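Local structure of kappa-carrageenase (Zobellia galactanivorans, 5OCR) at residues 20-31 and 277-286; 74-85 and 253-261. The protein probably hydrolyses kappa-carrageenan, a sulfated galactan of red algae, as a family 16 glycoside hydrolase whose catalytic module makes up this chain. One frame throughout, in Å; residues are numbered along the deposited sequence.

Contact 1: residues 20-31 and 277-286; sequences QWTIKWSASDEF and VDYVRVWEKS. With MG (magnesium ion), chain F.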
loop_
_atom_site.group_PDB
_atom_site.type_symbol
_atom_site.label_atom_id
_atom_site.label_comp_id
_atom_site.label_asym_id
_atom_site.label_seq_id
_atom_site.Cartn_x
_atom_site.Cartn_y
_atom_site.Cartn_z
ATOM N N GLN A 20 -8.307 -1.591 24.968
ATOM C CA GLN A 20 -8.938 -0.286 24.841
ATOM C C GLN A 20 -8.241 0.405 23.689
ATOM O O GLN A 20 -7.012 0.302 23.596
ATOM C CB GLN A 20 -8.616 0.563 26.054
ATOM C CG GLN A 20 -9.264 0.066 27.332
ATOM C CD GLN A 20 -10.761 0.380 27.405
ATOM O OE1 GLN A 20 -11.246 1.439 26.942
ATOM N NE2 GLN A 20 -11.500 -0.533 28.023
ATOM N N TRP A 21 -8.993 1.112 22.855
ATOM C CA TRP A 21 -8.355 1.760 21.658
ATOM C C TRP A 21 -8.630 3.234 21.630
ATOM O O TRP A 21 -9.792 3.640 21.759
ATOM C CB TRP A 21 -8.899 1.116 20.382
ATOM C CG TRP A 21 -8.591 -0.344 20.293
ATOM C CD1 TRP A 21 -9.426 -1.434 20.642
ATOM C CD2 TRP A 21 -7.331 -0.920 19.819
ATOM N NE1 TRP A 21 -8.761 -2.632 20.435
ATOM C CE2 TRP A 21 -7.476 -2.391 19.933
ATOM C CE3 TRP A 21 -6.136 -0.369 19.341
ATOM C CZ2 TRP A 21 -6.473 -3.242 19.549
ATOM C CZ3 TRP A 21 -5.121 -1.255 18.940
ATOM C CH2 TRP A 21 -5.296 -2.643 19.048
ATOM N N THR A 22 -7.604 4.053 21.426
ATOM C CA THR A 22 -7.714 5.532 21.334
ATOM C C THR A 22 -7.333 6.019 19.954
ATOM O O THR A 22 -6.259 5.675 19.429
ATOM C CB THR A 22 -6.815 6.226 22.374
ATOM O OG1 THR A 22 -7.263 5.741 23.657
ATOM C CG2 THR A 22 -7.059 7.714 22.307
ATOM N N ILE A 23 -8.258 6.729 19.322
ATOM C CA ILE A 23 -8.000 7.194 17.990
ATOM C C ILE A 23 -6.860 8.212 17.983
ATOM O O ILE A 23 -6.699 8.978 18.989
ATOM C CB ILE A 23 -9.273 7.701 17.299
ATOM C CG1 ILE A 23 -9.031 7.595 15.755
ATOM C CG2 ILE A 23 -9.657 9.068 17.913
ATOM C CD1 ILE A 23 -10.216 7.267 14.877
ATOM N N LYS A 24 -6.017 8.158 16.927
ATOM C CA LYS A 24 -4.862 9.032 16.771
ATOM C C LYS A 24 -5.113 9.894 15.541
ATOM O O LYS A 24 -4.981 9.420 14.395
ATOM C CB LYS A 24 -3.590 8.180 16.653
ATOM C CG LYS A 24 -3.296 7.316 17.904
ATOM C CD LYS A 24 -3.301 8.061 19.245
ATOM C CE LYS A 24 -2.008 8.781 19.531
ATOM N NZ LYS A 24 -2.003 9.050 20.997
ATOM N N TRP A 25 -5.588 11.140 15.772
ATOM C CA TRP A 25 -5.858 12.059 14.696
ATOM C C TRP A 25 -4.677 12.397 13.804
ATOM O O TRP A 25 -4.891 12.689 12.653
ATOM C CB TRP A 25 -6.576 13.297 15.242
ATOM C CG TRP A 25 -7.984 12.892 15.549
ATOM C CD1 TRP A 25 -8.583 12.665 16.836
ATOM C CD2 TRP A 25 -9.019 12.559 14.563
ATOM N NE1 TRP A 25 -9.876 12.266 16.685
ATOM C CE2 TRP A 25 -10.206 12.150 15.332
ATOM C CE3 TRP A 25 -9.078 12.558 13.136
ATOM C CZ2 TRP A 25 -11.396 11.804 14.703
ATOM C CZ3 TRP A 25 -10.289 12.140 12.510
ATOM C CH2 TRP A 25 -11.413 11.793 13.271
ATOM N N SER A 26 -3.422 12.194 14.271
ATOM C CA SER A 26 -2.275 12.449 13.382
ATOM C C SER A 26 -2.149 11.543 12.188
ATOM O O SER A 26 -1.359 11.829 11.280
ATOM C CB SER A 26 -0.964 12.399 14.166
ATOM O OG SER A 26 -0.986 11.172 14.870
ATOM N N ALA A 27 -2.923 10.438 12.124
ATOM C CA ALA A 27 -2.938 9.733 10.845
ATOM C C ALA A 27 -4.342 9.227 10.588
ATOM O O ALA A 27 -4.550 8.184 9.939
ATOM C CB ALA A 27 -1.958 8.508 10.826
ATOM N N SER A 28 -5.342 9.944 11.123
ATOM C CA SER A 28 -6.729 9.594 10.809
ATOM C C SER A 28 -7.380 10.727 10.067
ATOM O O SER A 28 -7.125 11.915 10.380
ATOM C CB SER A 28 -7.541 9.315 12.080
ATOM O OG SER A 28 -6.946 8.312 12.881
ATOM N N ASP A 29 -8.237 10.386 9.102
ATOM C CA ASP A 29 -8.831 11.449 8.296
ATOM C C ASP A 29 -10.120 10.870 7.709
ATOM O O ASP A 29 -10.083 9.783 7.064
ATOM C CB ASP A 29 -7.833 11.865 7.195
ATOM C CG ASP A 29 -8.107 13.293 6.633
ATOM O OD1 ASP A 29 -9.320 13.693 6.507
ATOM O OD2 ASP A 29 -7.086 13.944 6.272
ATOM N N GLU A 30 -11.239 11.572 7.901
ATOM C CA GLU A 30 -12.552 11.161 7.254
ATOM C C GLU A 30 -12.729 11.840 5.900
ATOM O O GLU A 30 -13.731 11.588 5.201
ATOM C CB GLU A 30 -13.723 11.577 8.131
ATOM C CG GLU A 30 -13.659 11.005 9.535
ATOM C CD GLU A 30 -13.780 9.489 9.605
ATOM O OE1 GLU A 30 -14.691 8.942 8.903
ATOM O OE2 GLU A 30 -13.056 8.819 10.451
ATOM N N PHE A 31 -11.750 12.671 5.530
ATOM C CA PHE A 31 -11.778 13.313 4.178
ATOM C C PHE A 31 -13.036 14.114 3.910
ATOM O O PHE A 31 -13.482 14.228 2.762
ATOM C CB PHE A 31 -11.551 12.291 3.073
ATOM C CG PHE A 31 -10.182 11.610 3.188
ATOM C CD1 PHE A 31 -9.005 12.369 3.210
ATOM C CD2 PHE A 31 -10.112 10.215 3.404
ATOM C CE1 PHE A 31 -7.769 11.737 3.353
ATOM C CE2 PHE A 31 -8.845 9.597 3.596
ATOM C CZ PHE A 31 -7.699 10.364 3.590
ATOM N N VAL A 277 -10.840 6.588 -1.329
ATOM C CA VAL A 277 -10.734 6.250 0.071
ATOM C C VAL A 277 -11.781 7.092 0.849
ATOM O O VAL A 277 -11.730 8.353 0.812
ATOM C CB VAL A 277 -9.325 6.599 0.595
ATOM C CG1 VAL A 277 -9.211 6.174 2.061
ATOM C CG2 VAL A 277 -8.176 5.951 -0.225
ATOM N N ASP A 278 -12.661 6.423 1.598
ATOM C CA ASP A 278 -13.638 7.120 2.404
ATOM C C ASP A 278 -13.030 7.535 3.713
ATOM O O ASP A 278 -13.325 8.636 4.194
ATOM C CB ASP A 278 -14.862 6.168 2.588
ATOM C CG ASP A 278 -16.108 6.864 3.242
ATOM O OD1 ASP A 278 -16.186 8.084 3.280
ATOM O OD2 ASP A 278 -16.927 6.135 3.802
ATOM N N TYR A 279 -12.196 6.737 4.333
ATOM C CA TYR A 279 -11.508 7.208 5.575
ATOM C C TYR A 279 -10.254 6.374 5.787
ATOM O O TYR A 279 -10.104 5.275 5.206
ATOM C CB TYR A 279 -12.444 7.105 6.808
ATOM C CG TYR A 279 -12.811 5.690 7.242
ATOM C CD1 TYR A 279 -11.866 4.782 7.787
ATOM C CD2 TYR A 279 -14.124 5.273 7.109
ATOM C CE1 TYR A 279 -12.254 3.504 8.192
ATOM C CE2 TYR A 279 -14.514 3.990 7.472
ATOM C CZ TYR A 279 -13.572 3.109 8.033
ATOM O OH TYR A 279 -13.941 1.851 8.449
ATOM N N VAL A 280 -9.384 6.927 6.633
ATOM C CA VAL A 280 -8.292 6.176 7.223
ATOM C C VAL A 280 -8.332 6.468 8.676
ATOM O O VAL A 280 -8.521 7.648 9.111
ATOM C CB VAL A 280 -6.939 6.462 6.578
ATOM C CG1 VAL A 280 -6.602 7.995 6.621
ATOM C CG2 VAL A 280 -5.843 5.611 7.279
ATOM N N ARG A 281 -8.171 5.425 9.474
ATOM C CA ARG A 281 -8.243 5.585 10.943
ATOM C C ARG A 281 -7.118 4.769 11.595
ATOM O O ARG A 281 -6.842 3.626 11.219
ATOM C CB ARG A 281 -9.587 5.137 11.504
ATOM C CG ARG A 281 -10.760 5.969 10.999
ATOM C CD ARG A 281 -12.075 5.288 11.422
ATOM N NE ARG A 281 -13.182 6.084 10.862
ATOM C CZ ARG A 281 -14.442 5.650 10.655
ATOM N NH1 ARG A 281 -14.857 4.420 11.035
ATOM N NH2 ARG A 281 -15.332 6.478 10.120
ATOM N N VAL A 282 -6.456 5.375 12.576
ATOM C CA VAL A 282 -5.376 4.704 13.303
ATOM C C VAL A 282 -5.728 4.802 14.805
ATOM O O VAL A 282 -6.194 5.887 15.267
ATOM C CB VAL A 282 -4.050 5.376 13.036
ATOM C CG1 VAL A 282 -2.925 4.669 13.821
ATOM C CG2 VAL A 282 -3.744 5.283 11.565
ATOM N N TRP A 283 -5.515 3.720 15.525
ATOM C CA TRP A 283 -5.702 3.720 16.977
ATOM C C TRP A 283 -4.473 3.164 17.637
ATOM O O TRP A 283 -3.729 2.378 17.036
ATOM C CB TRP A 283 -6.867 2.837 17.444
ATOM C CG TRP A 283 -8.250 3.203 16.954
ATOM C CD1 TRP A 283 -9.255 3.871 17.661
ATOM C CD2 TRP A 283 -8.798 2.903 15.648
ATOM N NE1 TRP A 283 -10.409 3.979 16.896
ATOM C CE2 TRP A 283 -10.182 3.419 15.648
ATOM C CE3 TRP A 283 -8.307 2.205 14.493
ATOM C CZ2 TRP A 283 -11.043 3.233 14.560
ATOM C CZ3 TRP A 283 -9.163 2.062 13.428
ATOM C CH2 TRP A 283 -10.483 2.531 13.450
ATOM N N GLU A 284 -4.271 3.584 18.863
ATOM C CA GLU A 284 -3.234 2.941 19.698
ATOM C C GLU A 284 -3.908 2.306 20.915
ATOM O O GLU A 284 -4.971 2.751 21.375
ATOM C CB GLU A 284 -2.018 3.855 20.037
ATOM C CG GLU A 284 -1.161 4.281 18.815
ATOM C CD GLU A 284 -0.020 5.230 19.127
ATOM O OE1 GLU A 284 -0.216 6.218 19.846
ATOM O OE2 GLU A 284 1.064 5.038 18.621
ATOM N N LYS A 285 -3.312 1.225 21.372
ATOM C CA LYS A 285 -3.880 0.375 22.458
ATOM C C LYS A 285 -3.420 0.951 23.760
ATOM O O LYS A 285 -2.279 1.371 23.858
ATOM C CB LYS A 285 -3.342 -1.078 22.276
ATOM C CG LYS A 285 -4.037 -2.097 23.127
ATOM C CD LYS A 285 -3.076 -3.222 23.462
ATOM C CE LYS A 285 -3.153 -4.190 22.330
ATOM N NZ LYS A 285 -2.317 -5.393 22.594
ATOM N N SER A 286 -4.304 0.971 24.769
ATOM C CA SER A 286 -4.180 2.010 25.853
ATOM C C SER A 286 -3.956 1.429 27.224
ATOM O O SER A 286 -4.577 0.419 27.547
ATOM C CB SER A 286 -5.438 2.935 25.859
ATOM O OG SER A 286 -5.683 3.507 24.538
HETATM MG MG MG F . -15.163 10.158 4.231
HETATM O O HOH W 1 -5.738 -1.924 26.253
HETATM O O HOH W 2 -15.911 9.106 6.508
HETATM O O HOH W 3 -17.060 11.420 5.005
#
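Thr22 and Glu284 form the hydrogen-bonded pair of a short antiparallel ladder, Thr22 N lying 2.9 Å from Glu284 O and Glu284 N returning the bond to Thr22 O. Lys24 N extends the pairing to Val282 O. Trp25 and Ser26 then loop out, while Ala27, small enough to fit, sets its CB 3.8 Å from Val282 CG2. Ser28 replaces a backbone acceptor: its OG takes the N-H of Val282 at 3.0 Å and gives its proton to Lys24 O, a double task suited to a short hydroxyl. Asp29 and Val280 form one isolated antiparallel bridge.

Arg281 makes a bidentate salt bridge with Glu30, NE to OE2 and NH2 to OE1, both 2.8 Å; two parallel N-H groups match two oxygens, the planes 30° apart. Its CZ lies 3.5 Å above the centre of the Tyr279 ring. Lys24 NZ and Glu284 OE1 pair more loosely. Glu30 O, 2.2 Å from the magnesium ion, shares it with Asp278 O and OD1, Gly66 O and a water, while Asp278 OD2 salt-bridges Lys105.

Ile23, with CG1 anti to the backbone N (chi1 -156°), sets that atom over the five-membered ring of Trp283; Lys285 CB covers a face of Trp21.

Strand 279-285 runs between residues 20-31 and strand 100-107 of this beta-jellyroll, Tyr279, Arg281 and Trp283 forming backbone hydrogen bonds with Lys105, Glu103 and Tyr101; beyond the corner at Asp278, Val277 pairs with Ala68 of strand 67-74.

Contact 2: residues 74-85 and 253-261; sequences HNANNTPDGGTY and NNAINPETD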
loop_
_atom_site.group_PDB
_atom_site.type_symbol
_atom_site.label_atom_id
_atom_site.label_comp_id
_atom_site.label_asym_id
_atom_site.label_seq_id
_atom_site.Cartn_x
_atom_site.Cartn_y
_atom_site.Cartn_z
ATOM N N HIS A 74 -1.175 9.527 -17.204
ATOM C CA HIS A 74 -0.092 9.299 -18.176
ATOM C C HIS A 74 0.557 10.636 -18.439
ATOM O O HIS A 74 -0.136 11.638 -18.702
ATOM C CB HIS A 74 -0.722 8.767 -19.491
ATOM C CG HIS A 74 0.263 8.504 -20.587
ATOM N ND1 HIS A 74 -0.099 8.605 -21.896
ATOM C CD2 HIS A 74 1.549 8.007 -20.568
ATOM C CE1 HIS A 74 0.985 8.270 -22.668
ATOM N NE2 HIS A 74 1.969 7.914 -21.878
ATOM N N ASN A 75 1.887 10.670 -18.431
ATOM C CA ASN A 75 2.579 11.946 -18.741
ATOM C C ASN A 75 2.162 12.516 -20.119
ATOM O O ASN A 75 2.127 11.791 -21.114
ATOM C CB ASN A 75 4.088 11.811 -18.709
ATOM C CG ASN A 75 4.607 11.370 -17.346
ATOM O OD1 ASN A 75 3.858 11.296 -16.367
ATOM N ND2 ASN A 75 5.893 11.104 -17.277
ATOM N N ALA A 76 1.820 13.799 -20.131
ATOM C CA ALA A 76 1.546 14.543 -21.379
ATOM C C ALA A 76 2.583 14.168 -22.444
ATOM O O ALA A 76 3.815 14.135 -22.171
ATOM C CB ALA A 76 1.568 16.058 -21.146
ATOM N N ASN A 77 2.086 13.809 -23.641
ATOM C CA ASN A 77 2.966 13.550 -24.831
ATOM C C ASN A 77 3.796 12.224 -24.702
ATOM O O ASN A 77 4.681 11.924 -25.522
ATOM C CB ASN A 77 3.908 14.754 -25.075
ATOM C CG ASN A 77 3.170 16.090 -25.128
ATOM O OD1 ASN A 77 2.062 16.182 -25.624
ATOM N ND2 ASN A 77 3.786 17.112 -24.669
ATOM N N ASN A 78 3.542 11.459 -23.642
ATOM C CA ASN A 78 4.296 10.244 -23.394
ATOM C C ASN A 78 5.790 10.564 -23.129
ATOM O O ASN A 78 6.657 9.742 -23.322
ATOM C CB ASN A 78 4.142 9.168 -24.498
ATOM C CG ASN A 78 4.713 7.814 -24.084
ATOM O OD1 ASN A 78 4.450 7.325 -22.974
ATOM N ND2 ASN A 78 5.547 7.235 -24.927
ATOM N N THR A 79 6.021 11.745 -22.602
ATOM C CA THR A 79 7.390 12.224 -22.384
ATOM C C THR A 79 7.895 11.725 -21.046
ATOM O O THR A 79 7.265 12.039 -20.009
ATOM C CB THR A 79 7.340 13.727 -22.294
ATOM O OG1 THR A 79 6.946 14.188 -23.582
ATOM C CG2 THR A 79 8.689 14.259 -22.001
ATOM N N PRO A 80 8.990 10.923 -21.074
ATOM C CA PRO A 80 9.560 10.418 -19.812
ATOM C C PRO A 80 10.044 11.533 -18.872
ATOM O O PRO A 80 10.583 12.574 -19.349
ATOM C CB PRO A 80 10.776 9.580 -20.255
ATOM C CG PRO A 80 11.059 9.931 -21.679
ATOM C CD PRO A 80 9.763 10.497 -22.267
ATOM N N ASP A 81 9.952 11.268 -17.558
ATOM C CA ASP A 81 10.550 12.127 -16.585
ATOM C C ASP A 81 11.426 11.248 -15.751
ATOM O O ASP A 81 10.903 10.452 -14.993
ATOM C CB ASP A 81 9.419 12.685 -15.714
ATOM C CG ASP A 81 9.914 13.644 -14.662
ATOM O OD1 ASP A 81 11.029 14.195 -14.802
ATOM O OD2 ASP A 81 9.216 13.788 -13.654
ATOM N N GLY A 82 12.747 11.293 -15.913
ATOM C CA GLY A 82 13.558 10.413 -15.056
ATOM C C GLY A 82 13.235 8.943 -15.245
ATOM O O GLY A 82 13.091 8.190 -14.259
ATOM N N GLY A 83 13.045 8.569 -16.501
ATOM C CA GLY A 83 12.845 7.135 -16.879
ATOM C C GLY A 83 11.382 6.641 -16.729
ATOM O O GLY A 83 11.122 5.426 -16.844
ATOM N N THR A 84 10.441 7.529 -16.373
ATOM C CA THR A 84 9.084 7.064 -16.073
ATOM C C THR A 84 8.035 7.854 -16.858
ATOM O O THR A 84 8.297 8.989 -17.304
ATOM C CB THR A 84 8.774 7.150 -14.566
ATOM O OG1 THR A 84 8.735 8.499 -14.099
ATOM C CG2 THR A 84 9.845 6.397 -13.788
ATOM N N TYR A 85 6.887 7.188 -17.069
ATOM C CA TYR A 85 5.857 7.670 -18.046
ATOM C C TYR A 85 4.499 8.011 -17.431
ATOM O O TYR A 85 3.573 8.498 -18.106
ATOM C CB TYR A 85 5.652 6.634 -19.153
ATOM C CG TYR A 85 6.879 6.367 -19.972
ATOM C CD1 TYR A 85 7.103 7.084 -21.129
ATOM C CD2 TYR A 85 7.835 5.426 -19.539
ATOM C CE1 TYR A 85 8.215 6.841 -21.886
ATOM C CE2 TYR A 85 8.936 5.159 -20.311
ATOM C CZ TYR A 85 9.126 5.908 -21.451
ATOM O OH TYR A 85 10.239 5.728 -22.241
ATOM N N ASN A 253 10.163 -3.108 -10.052
ATOM C CA ASN A 253 9.376 -2.672 -11.176
ATOM C C ASN A 253 10.272 -1.821 -12.142
ATOM O O ASN A 253 10.901 -0.856 -11.713
ATOM C CB ASN A 253 8.171 -1.843 -10.672
ATOM C CG ASN A 253 7.149 -2.674 -9.909
ATOM O OD1 ASN A 253 7.435 -3.788 -9.513
ATOM N ND2 ASN A 253 5.933 -2.126 -9.717
ATOM N N ASN A 254 10.352 -2.200 -13.411
ATOM C CA ASN A 254 10.980 -1.324 -14.424
ATOM C C ASN A 254 9.883 -0.722 -15.284
ATOM O O ASN A 254 9.039 -1.460 -15.795
ATOM C CB ASN A 254 11.925 -2.091 -15.318
ATOM C CG ASN A 254 13.124 -2.615 -14.555
ATOM O OD1 ASN A 254 14.266 -2.308 -14.905
ATOM N ND2 ASN A 254 12.870 -3.372 -13.473
ATOM N N ALA A 255 9.899 0.583 -15.460
ATOM C CA ALA A 255 8.905 1.173 -16.386
ATOM C C ALA A 255 8.908 0.604 -17.830
ATOM O O ALA A 255 9.970 0.324 -18.370
ATOM C CB ALA A 255 9.022 2.682 -16.414
ATOM N N ILE A 256 7.729 0.401 -18.424
ATOM C CA ILE A 256 7.585 0.039 -19.890
ATOM C C ILE A 256 7.052 1.279 -20.592
ATOM O O ILE A 256 6.132 1.932 -20.111
ATOM C CB ILE A 256 6.614 -1.172 -20.034
ATOM C CG1 ILE A 256 7.145 -2.348 -19.172
ATOM C CG2 ILE A 256 6.284 -1.498 -21.490
ATOM C CD1 ILE A 256 6.546 -3.689 -19.492
ATOM N N ASN A 257 7.639 1.665 -21.720
ATOM C CA ASN A 257 7.074 2.706 -22.517
ATOM C C ASN A 257 5.747 2.231 -23.134
ATOM O O ASN A 257 5.746 1.272 -23.941
ATOM C CB ASN A 257 8.084 3.085 -23.615
ATOM C CG ASN A 257 7.606 4.190 -24.513
ATOM O OD1 ASN A 257 6.427 4.545 -24.583
ATOM N ND2 ASN A 257 8.574 4.751 -25.275
ATOM N N PRO A 258 4.618 2.867 -22.710
ATOM C CA PRO A 258 3.381 2.383 -23.203
ATOM C C PRO A 258 3.193 2.498 -24.681
ATOM O O PRO A 258 2.376 1.750 -25.174
ATOM C CB PRO A 258 2.330 3.060 -22.285
ATOM C CG PRO A 258 2.953 4.378 -21.946
ATOM C CD PRO A 258 4.441 4.084 -21.884
ATOM N N GLU A 259 4.038 3.264 -25.439
ATOM C CA GLU A 259 4.049 3.215 -26.936
ATOM C C GLU A 259 4.945 2.136 -27.614
ATOM O O GLU A 259 5.042 2.028 -28.849
ATOM C CB GLU A 259 4.344 4.587 -27.552
ATOM C CG GLU A 259 3.828 5.796 -26.769
ATOM C CD GLU A 259 2.308 5.943 -26.672
ATOM O OE1 GLU A 259 1.590 5.313 -27.477
ATOM O OE2 GLU A 259 1.814 6.726 -25.801
ATOM N N THR A 260 5.610 1.336 -26.806
ATOM C CA THR A 260 6.416 0.229 -27.314
ATOM C C THR A 260 5.847 -1.134 -27.024
ATOM O O THR A 260 6.514 -2.119 -27.347
ATOM C CB THR A 260 7.806 0.176 -26.639
ATOM O OG1 THR A 260 7.662 -0.105 -25.184
ATOM C CG2 THR A 260 8.525 1.440 -26.943
ATOM N N ASP A 261 4.688 -1.211 -26.378
ATOM C CA ASP A 261 4.132 -2.520 -25.976
ATOM C C ASP A 261 2.636 -2.562 -26.244
ATOM O O ASP A 261 1.922 -1.660 -25.797
ATOM C CB ASP A 261 4.502 -2.778 -24.499
ATOM C CG ASP A 261 3.758 -3.937 -23.898
ATOM O OD1 ASP A 261 4.316 -5.053 -23.949
ATOM O OD2 ASP A 261 2.622 -3.790 -23.414
#
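Tyr85 lays one face of its ring over Asn257, whose CA sits 4.0 Å from the ring centroid and whose amide stacks on the ring with the planes 22° apart. Pro258 covers the same face nearer the root of the ring, its CD 3.8 Å from Tyr85 CG, while Ala255 CB meets the ring at its edge. A broad aromatic suits this place because it can span all three residues.

Asn78 supplies the polar link. Its CG, anti to the backbone N (chi1 -169°), carries the amide across to the other segment, where ND2 donates to Asn257 OD1 at 2.9 Å with an angle of 162° at the hydrogen. On the other branch, Asn78 OD1 accepts from His74 NE2 at 2.8 Å, which holds the amide in one orientation. Asn257 OD1 also receives the backbone N of Glu259, closing an Asx turn, and its two donors arrive from opposite faces of the carbonyl plane. An alanine in place of Asn78 is likely to leave His74 NE2 without its acceptor and Asn257 OD1 with only the turn-forming bond.

Pro258 CG rests 3.7 Å from His74 NE2, and Glu259 OE2 lies at the edge of the imidazole, 3.6 Å from CE1. With no salt bridge across the segments, cohesion comes from one directional amide bond and CH-pi packing; the Glu259 carboxylate, also in a long, weak ion pair with Arg265, might slightly favour a positive His74.

How the contacts relate
Contact 1 is the more buried of the two and lies in the beta framework itself, pairing the first and last strands of the chain, 21-23 and 273-285; contact 2 is a surface meeting of the loop between strands 67-74 and 86-97 with the end of strand 252-255 and the residues after it. Their centres are 36 Å apart on opposite sides of the chain's centre, and contact 2 is nested inside the chain loop that contact 1 closes. They share no residue, although strand 67-74, which leads into contact 2, pairs with strand 273-285. Backbone pairing, salt bridges and a magnesium ion join the first; side-chain amides and an aromatic face join the second.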